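Local atomic coordinates of putative peptidase (Chlamydophila abortus, PDB entry 3CE2), a protein that probably acts as a zinc-dependent oligopeptidase of the M3B family, cutting a variety of small bioactive peptides. Residues A[314-319]-A[511-516]; A[429-434]-A[561-566]; A[542-547]-A[582-587]. All coordinates share one frame; numbering follows the deposited sequence.

Contact 1: residues A[314-319]-A[511-516]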
# COMPACT_ATOMS: atom_id res chain seq x y z
N TYR A 314 18.64 15.41 -8.69
CA TYR A 314 17.64 15.81 -9.67
C TYR A 314 17.88 15.15 -11.02
O TYR A 314 17.25 15.52 -12.01
CB TYR A 314 17.53 17.32 -9.80
CG TYR A 314 18.83 18.06 -10.01
CD1 TYR A 314 19.39 18.19 -11.28
CD2 TYR A 314 19.49 18.65 -8.96
CE1 TYR A 314 20.57 18.89 -11.48
CE2 TYR A 314 20.67 19.33 -9.14
CZ TYR A 314 21.20 19.44 -10.42
OH TYR A 314 22.37 20.12 -10.60
N ASP A 315 18.76 14.17 -11.06
CA ASP A 315 19.02 13.49 -12.31
C ASP A 315 18.39 12.12 -12.28
O ASP A 315 18.11 11.52 -13.33
CB ASP A 315 20.52 13.41 -12.55
CG ASP A 315 21.11 14.75 -12.92
OD1 ASP A 315 20.55 15.39 -13.85
OD2 ASP A 315 22.09 15.17 -12.26
N VAL A 316 18.14 11.66 -11.06
CA VAL A 316 17.62 10.34 -10.76
C VAL A 316 16.41 9.89 -11.60
O VAL A 316 16.29 8.71 -11.92
CB VAL A 316 17.25 10.25 -9.27
CG1 VAL A 316 16.45 9.02 -8.99
CG2 VAL A 316 18.52 10.32 -8.38
N TYR A 317 15.50 10.80 -11.96
CA TYR A 317 14.31 10.36 -12.69
C TYR A 317 14.26 10.83 -14.14
O TYR A 317 13.26 10.64 -14.83
CB TYR A 317 13.01 10.70 -11.91
CG TYR A 317 13.01 10.13 -10.50
CD1 TYR A 317 12.89 8.76 -10.26
CD2 TYR A 317 13.15 10.97 -9.39
CE1 TYR A 317 12.90 8.25 -8.96
CE2 TYR A 317 13.17 10.48 -8.10
CZ TYR A 317 13.05 9.12 -7.88
OH TYR A 317 13.08 8.64 -6.57
N ALA A 318 15.35 11.42 -14.60
CA ALA A 318 15.48 11.80 -16.01
C ALA A 318 15.28 10.58 -16.89
O ALA A 318 15.71 9.48 -16.53
CB ALA A 318 16.85 12.39 -16.25
N PRO A 319 14.65 10.75 -18.05
CA PRO A 319 14.49 9.59 -18.93
C PRO A 319 15.76 9.36 -19.76
O PRO A 319 16.51 10.30 -20.02
CB PRO A 319 13.34 9.99 -19.86
CG PRO A 319 12.98 11.41 -19.50
CD PRO A 319 14.07 11.96 -18.64
N GLU A 511 28.67 7.07 -3.05
CA GLU A 511 29.58 6.72 -4.12
C GLU A 511 29.16 7.22 -5.48
O GLU A 511 29.86 7.00 -6.45
CB GLU A 511 29.80 5.20 -4.19
CG GLU A 511 30.42 4.58 -2.94
CD GLU A 511 31.63 5.36 -2.44
OE1 GLU A 511 32.70 5.29 -3.10
OE2 GLU A 511 31.52 6.03 -1.39
N ILE A 512 28.01 7.86 -5.61
CA ILE A 512 27.58 8.21 -6.97
C ILE A 512 27.01 9.61 -7.09
O ILE A 512 27.19 10.28 -8.10
CB ILE A 512 26.58 7.17 -7.55
CG1 ILE A 512 26.21 7.50 -8.99
CG2 ILE A 512 25.31 7.11 -6.70
CD1 ILE A 512 27.38 7.81 -9.90
N ILE A 513 26.30 10.06 -6.05
CA ILE A 513 25.55 11.31 -6.12
C ILE A 513 26.41 12.48 -5.67
O ILE A 513 27.11 12.40 -4.65
CB ILE A 513 24.27 11.26 -5.23
CG1 ILE A 513 23.28 10.24 -5.78
CG2 ILE A 513 23.58 12.63 -5.20
CD1 ILE A 513 22.54 10.74 -6.99
N THR A 514 26.34 13.57 -6.42
CA THR A 514 26.91 14.81 -5.95
C THR A 514 25.81 15.59 -5.23
O THR A 514 24.75 15.85 -5.79
CB THR A 514 27.40 15.62 -7.15
OG1 THR A 514 28.42 14.88 -7.83
CG2 THR A 514 27.91 17.03 -6.70
N PHE A 515 26.05 15.94 -3.97
CA PHE A 515 25.04 16.63 -3.18
C PHE A 515 24.94 18.09 -3.53
O PHE A 515 25.91 18.69 -3.95
CB PHE A 515 25.33 16.47 -1.69
CG PHE A 515 25.25 15.07 -1.21
CD1 PHE A 515 24.71 14.08 -2.03
CD2 PHE A 515 25.67 14.72 0.05
CE1 PHE A 515 24.61 12.76 -1.62
CE2 PHE A 515 25.58 13.38 0.49
CZ PHE A 515 25.04 12.40 -0.37
N ASP A 516 23.75 18.65 -3.39
CA ASP A 516 23.60 20.09 -3.46
C ASP A 516 23.57 20.60 -2.04
O ASP A 516 23.51 19.81 -1.11
CB ASP A 516 22.35 20.48 -4.23
CG ASP A 516 22.49 20.19 -5.71
OD1 ASP A 516 22.87 21.12 -6.48
OD2 ASP A 516 22.23 19.04 -6.10
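Y314 and D516 make one half of this two-point contact, V316 and I513 the other. In the first pair the carboxylate packs against ring carbons of the tyrosine, a van der Waals contact. Its OD2 approaches obliquely, 3.4 Å from CE2 of Y314. D516 OD1 instead lies in the ring plane at the edge, 3.9 Å from Y314 CE2. Ring and carboxylate planes are 42° apart, and the two side chains run at about a right angle to each other. The tyrosine reaches this place because its CG stands between the backbone N and the carbonyl carbon (chi1 51°).

The polar link is the hydrogen bond of D516 OD2 to H312 ND1, and the H312 ring stacks on that of Y314, so carboxylate and tyrosine share one histidine. H312 and D310 bind a zinc ion, which places D516 and Y314 in the second shell of that site, consistent with D516 fixing the rotation of the histidine ring.

The apolar pair is lighter: V316 CG2 meets I513 CD1 at 4.3 Å. V316 belongs to a type I beta turn from D315 to A318, closed by A318 N to D315 O at 3.0 Å.

Both segments are loops, together burying 108 Å². Segment 314-319 lies between helices 292-306 and 330-340, and segment 511-516 between helices 494-509 and 536-553. Helix 222-237 touches both: D315 forms salt bridges with its R222 and R225, while D516 packs on its L230.

Contact 2: residues A[429-434]-A[561-566]. With ZN (zinc ion), chain D.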
# COMPACT_ATOMS: atom_id res chain seq x y z
N ALA A 429 -0.71 -6.55 0.77
CA ALA A 429 -1.61 -6.10 -0.30
C ALA A 429 -0.94 -5.55 -1.54
O ALA A 429 -1.61 -5.27 -2.53
CB ALA A 429 -2.61 -5.07 0.24
N GLU A 430 0.36 -5.34 -1.51
CA GLU A 430 1.00 -4.79 -2.70
C GLU A 430 1.78 -5.83 -3.51
O GLU A 430 2.21 -5.56 -4.63
CB GLU A 430 1.85 -3.54 -2.36
CG GLU A 430 1.08 -2.19 -2.41
CD GLU A 430 0.50 -1.82 -3.80
OE1 GLU A 430 1.26 -1.66 -4.79
OE2 GLU A 430 -0.73 -1.67 -3.91
N ILE A 431 1.94 -7.03 -2.96
CA ILE A 431 2.73 -8.07 -3.59
C ILE A 431 2.17 -8.52 -4.94
O ILE A 431 2.89 -8.55 -5.96
CB ILE A 431 2.87 -9.28 -2.64
CG1 ILE A 431 3.62 -8.87 -1.38
CG2 ILE A 431 3.59 -10.44 -3.30
CD1 ILE A 431 3.92 -10.05 -0.47
N ALA A 432 0.89 -8.88 -4.97
CA ALA A 432 0.31 -9.47 -6.18
C ALA A 432 0.29 -8.49 -7.32
O ALA A 432 0.54 -8.87 -8.47
CB ALA A 432 -1.08 -9.98 -5.92
N SER A 433 -0.01 -7.23 -7.01
CA SER A 433 -0.07 -6.19 -8.02
C SER A 433 1.32 -5.88 -8.59
O SER A 433 1.50 -5.75 -9.80
CB SER A 433 -0.67 -4.93 -7.43
OG SER A 433 -0.05 -4.65 -6.18
N THR A 434 2.30 -5.80 -7.68
CA THR A 434 3.66 -5.44 -8.06
C THR A 434 4.26 -6.55 -8.89
O THR A 434 4.87 -6.30 -9.94
CB THR A 434 4.52 -5.16 -6.81
OG1 THR A 434 4.06 -3.95 -6.19
CG2 THR A 434 5.97 -4.99 -7.19
N ASN A 561 3.36 -23.02 -7.58
CA ASN A 561 2.34 -23.52 -6.67
C ASN A 561 2.33 -22.73 -5.40
O ASN A 561 1.29 -22.42 -4.85
CB ASN A 561 2.53 -24.99 -6.36
CG ASN A 561 2.15 -25.86 -7.52
OD1 ASN A 561 1.00 -25.82 -7.98
ND2 ASN A 561 3.11 -26.61 -8.05
N SER A 562 3.53 -22.40 -4.96
CA SER A 562 3.70 -21.64 -3.75
C SER A 562 3.10 -20.23 -3.83
O SER A 562 2.40 -19.78 -2.90
CB SER A 562 5.17 -21.60 -3.38
OG SER A 562 5.50 -22.79 -2.66
N TYR A 563 3.33 -19.54 -4.94
CA TYR A 563 2.79 -18.21 -5.08
C TYR A 563 1.27 -18.34 -5.07
O TYR A 563 0.58 -17.60 -4.38
CB TYR A 563 3.27 -17.55 -6.35
CG TYR A 563 2.69 -16.16 -6.57
CD1 TYR A 563 2.87 -15.16 -5.64
CD2 TYR A 563 2.00 -15.86 -7.73
CE1 TYR A 563 2.35 -13.92 -5.83
CE2 TYR A 563 1.49 -14.59 -7.94
CZ TYR A 563 1.67 -13.63 -6.99
OH TYR A 563 1.16 -12.37 -7.18
N LEU A 564 0.78 -19.33 -5.81
CA LEU A 564 -0.65 -19.54 -5.93
C LEU A 564 -1.24 -19.84 -4.57
O LEU A 564 -2.32 -19.32 -4.23
CB LEU A 564 -0.94 -20.65 -6.93
CG LEU A 564 -1.28 -20.25 -8.40
CD1 LEU A 564 -1.04 -18.78 -8.77
CD2 LEU A 564 -0.60 -21.14 -9.43
N ASN A 565 -0.52 -20.62 -3.76
CA ASN A 565 -0.97 -20.95 -2.39
C ASN A 565 -0.98 -19.71 -1.51
O ASN A 565 -1.86 -19.53 -0.66
CB ASN A 565 -0.09 -22.00 -1.74
CG ASN A 565 -0.37 -23.41 -2.23
OD1 ASN A 565 -1.27 -23.64 -3.04
ND2 ASN A 565 0.43 -24.36 -1.76
N PHE A 566 0.00 -18.85 -1.74
CA PHE A 566 0.02 -17.59 -1.04
C PHE A 566 -1.26 -16.78 -1.37
O PHE A 566 -1.92 -16.24 -0.51
CB PHE A 566 1.28 -16.82 -1.42
CG PHE A 566 1.17 -15.36 -1.19
CD1 PHE A 566 1.38 -14.83 0.06
CD2 PHE A 566 0.85 -14.51 -2.22
CE1 PHE A 566 1.29 -13.47 0.28
CE2 PHE A 566 0.75 -13.15 -2.02
CZ PHE A 566 0.97 -12.63 -0.76
ZN ZN D . -2.32 -1.29 -5.78
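A432 and Y563 mark the closest approach of the two backbones, CA to CA 9.2 Å, a spacing filled by side chains, mainly those of Y563, F566 and I431. Residues 561-566 are a section of helix 559-567, and 431-434 are the first turn of helix 431-447. Helix 431-447 starts just after E430, which binds zinc together with H402 and H406, the histidines of an HExxH motif on helix 394-416. A glutamate just before the start of a later helix, completing an HExxH site, is the gluzincin pattern, expected of an M3 peptidase.

Two aromatic side chains reach across from helix 559-567. Y563, its CG anti to the backbone N (chi1 178°), extends far enough to bring its OH to 3.2 Å from A432 CA and 3.5 Å from A432 CB. I431 CG2 and A432 CA both lie at the edge of the Y563 ring, near its plane. F566 takes I431: its CZ is 3.9 Å from I431 CD1, and its CE2 is 4.1 Å from I431 CG2, so both branches of the isoleucine are used. The four touching residues are buried, and F548 meets both aromatic rings from helix 536-553.

On the metal side E430 turns away from this apolar patch, its chain bent at chi2, and OE2 binds the zinc ion at 2.5 Å. Its backbone O is gripped by three donors of the first turn: T434 N, T434 OG1 and S433 OG. The serine OG, 2.9 Å from E430 O, sits above the carbonyl plane, 52° out of it.

Contact 3: residues A[542-547]-A[582-587]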
# COMPACT_ATOMS: atom_id res chain seq x y z
N ILE A 542 7.85 -5.26 -2.17
CA ILE A 542 8.56 -5.45 -3.43
C ILE A 542 9.61 -6.58 -3.38
O ILE A 542 9.77 -7.36 -4.34
CB ILE A 542 9.14 -4.14 -4.03
CG1 ILE A 542 9.72 -4.42 -5.42
CG2 ILE A 542 10.21 -3.54 -3.15
CD1 ILE A 542 9.37 -3.35 -6.44
N ILE A 543 10.28 -6.71 -2.24
CA ILE A 543 11.21 -7.83 -2.07
C ILE A 543 10.46 -9.15 -2.25
O ILE A 543 10.87 -10.02 -3.01
CB ILE A 543 11.94 -7.73 -0.72
CG1 ILE A 543 13.02 -6.66 -0.82
CG2 ILE A 543 12.59 -9.04 -0.35
CD1 ILE A 543 13.48 -6.15 0.52
N ALA A 544 9.32 -9.30 -1.59
CA ALA A 544 8.58 -10.56 -1.71
C ALA A 544 8.12 -10.81 -3.14
O ALA A 544 8.20 -11.94 -3.62
CB ALA A 544 7.41 -10.56 -0.79
N ALA A 545 7.64 -9.76 -3.81
CA ALA A 545 7.12 -9.89 -5.18
C ALA A 545 8.24 -10.33 -6.11
O ALA A 545 8.06 -11.23 -6.93
CB ALA A 545 6.54 -8.57 -5.65
N LEU A 546 9.40 -9.69 -5.96
CA LEU A 546 10.55 -9.99 -6.79
C LEU A 546 11.10 -11.39 -6.53
O LEU A 546 11.51 -12.08 -7.45
CB LEU A 546 11.63 -8.94 -6.57
CG LEU A 546 11.29 -7.57 -7.14
CD1 LEU A 546 12.48 -6.70 -6.97
CD2 LEU A 546 10.93 -7.66 -8.61
N CYS A 547 11.09 -11.80 -5.27
CA CYS A 547 11.48 -13.15 -4.89
C CYS A 547 10.59 -14.20 -5.52
O CYS A 547 11.06 -15.06 -6.26
CB CYS A 547 11.42 -13.30 -3.37
SG CYS A 547 11.88 -14.94 -2.76
N SER A 582 4.69 -20.30 2.23
CA SER A 582 4.85 -20.19 0.78
C SER A 582 6.30 -20.18 0.29
O SER A 582 6.55 -19.86 -0.88
CB SER A 582 4.16 -18.93 0.28
OG SER A 582 2.78 -18.96 0.56
N GLY A 583 7.24 -20.50 1.18
CA GLY A 583 8.66 -20.61 0.81
C GLY A 583 9.50 -19.35 0.93
O GLY A 583 10.66 -19.35 0.56
N LEU A 584 8.90 -18.26 1.43
CA LEU A 584 9.64 -17.03 1.67
C LEU A 584 9.87 -16.85 3.15
O LEU A 584 8.95 -16.55 3.88
CB LEU A 584 8.88 -15.81 1.15
CG LEU A 584 9.30 -15.40 -0.26
CD1 LEU A 584 9.21 -16.61 -1.19
CD2 LEU A 584 8.47 -14.25 -0.78
N ASP A 585 11.09 -17.04 3.61
CA ASP A 585 11.34 -16.84 5.01
C ASP A 585 12.02 -15.49 5.26
O ASP A 585 13.25 -15.37 5.17
CB ASP A 585 12.18 -17.99 5.57
CG ASP A 585 12.27 -17.96 7.08
OD1 ASP A 585 12.05 -16.89 7.70
OD2 ASP A 585 12.59 -19.03 7.65
N MET A 586 11.20 -14.48 5.55
CA MET A 586 11.70 -13.13 5.75
C MET A 586 12.56 -13.07 6.99
O MET A 586 13.26 -12.10 7.23
CB MET A 586 10.56 -12.12 5.87
CG MET A 586 9.50 -12.21 4.79
SD MET A 586 10.12 -11.78 3.14
CE MET A 586 10.46 -10.02 3.33
N GLY A 587 12.50 -14.12 7.81
CA GLY A 587 13.38 -14.23 8.96
C GLY A 587 14.81 -14.52 8.52
O GLY A 587 15.75 -14.47 9.31
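L584 buries more surface here than any other residue, 64 Å², by setting its two methyl groups against the side of the helix that carries A544 and C547. Its branches divide the work. CD2 lies over the alanine, 3.8 Å from A544 CB and 3.7 Å from A544 O, while CD1 meets the sulfur, 3.5 Å from C547 SG. That sulfur is also 3.6 Å from L584 CG, so it rests alongside the branch point. C547 presents it with SG anti to the backbone N (chi1 180°). A544 and C547 are three residues apart and therefore close to the same helix face, which explains how one leucine covers both.

M586 adds a second, looser point: its CE approaches I543 CG2 at 4.4 Å, the terminal methyl coming nearer than the direction of its CB would suggest. Around the contact, L584 also packs on F548 and K551 of helix 536-553, and I543 and C547 touch I592 and K594 of helix 590-607.

Two local motifs shape the loop. D585 OD1 accepts from G587 N at 2.8 Å, with an N-H...O angle of 130°, forming an Asx turn. Before it, G583, at positive phi, is the C-prime residue of a Schellman motif, a common way for an alpha helix to end, here closing helix 575-581 with L584 N bonded to L579 O and G583 N to K580 O.

Overall arrangement
Contacts 2 and 3 are neighbours, their centres 10 Å apart, and join in apolar packing close to the HExxH zinc site: I431 CD1 meets A544 CB at 3.5 Å. F566 CB also packs on S582 OG, at 3.3 Å. Contact 2 holds the zinc ligand E430, and the side chain of A544 in contact 3 is about 9 Å from that of E430. Contact 1 stands apart, its centre 33 Å from that of contact 2 and 30 Å from that of contact 3, beside a different zinc bound by D310 and H312. Contact 2 interleaves along the chain with both the others, whereas contact 1 closes before contact 3 opens.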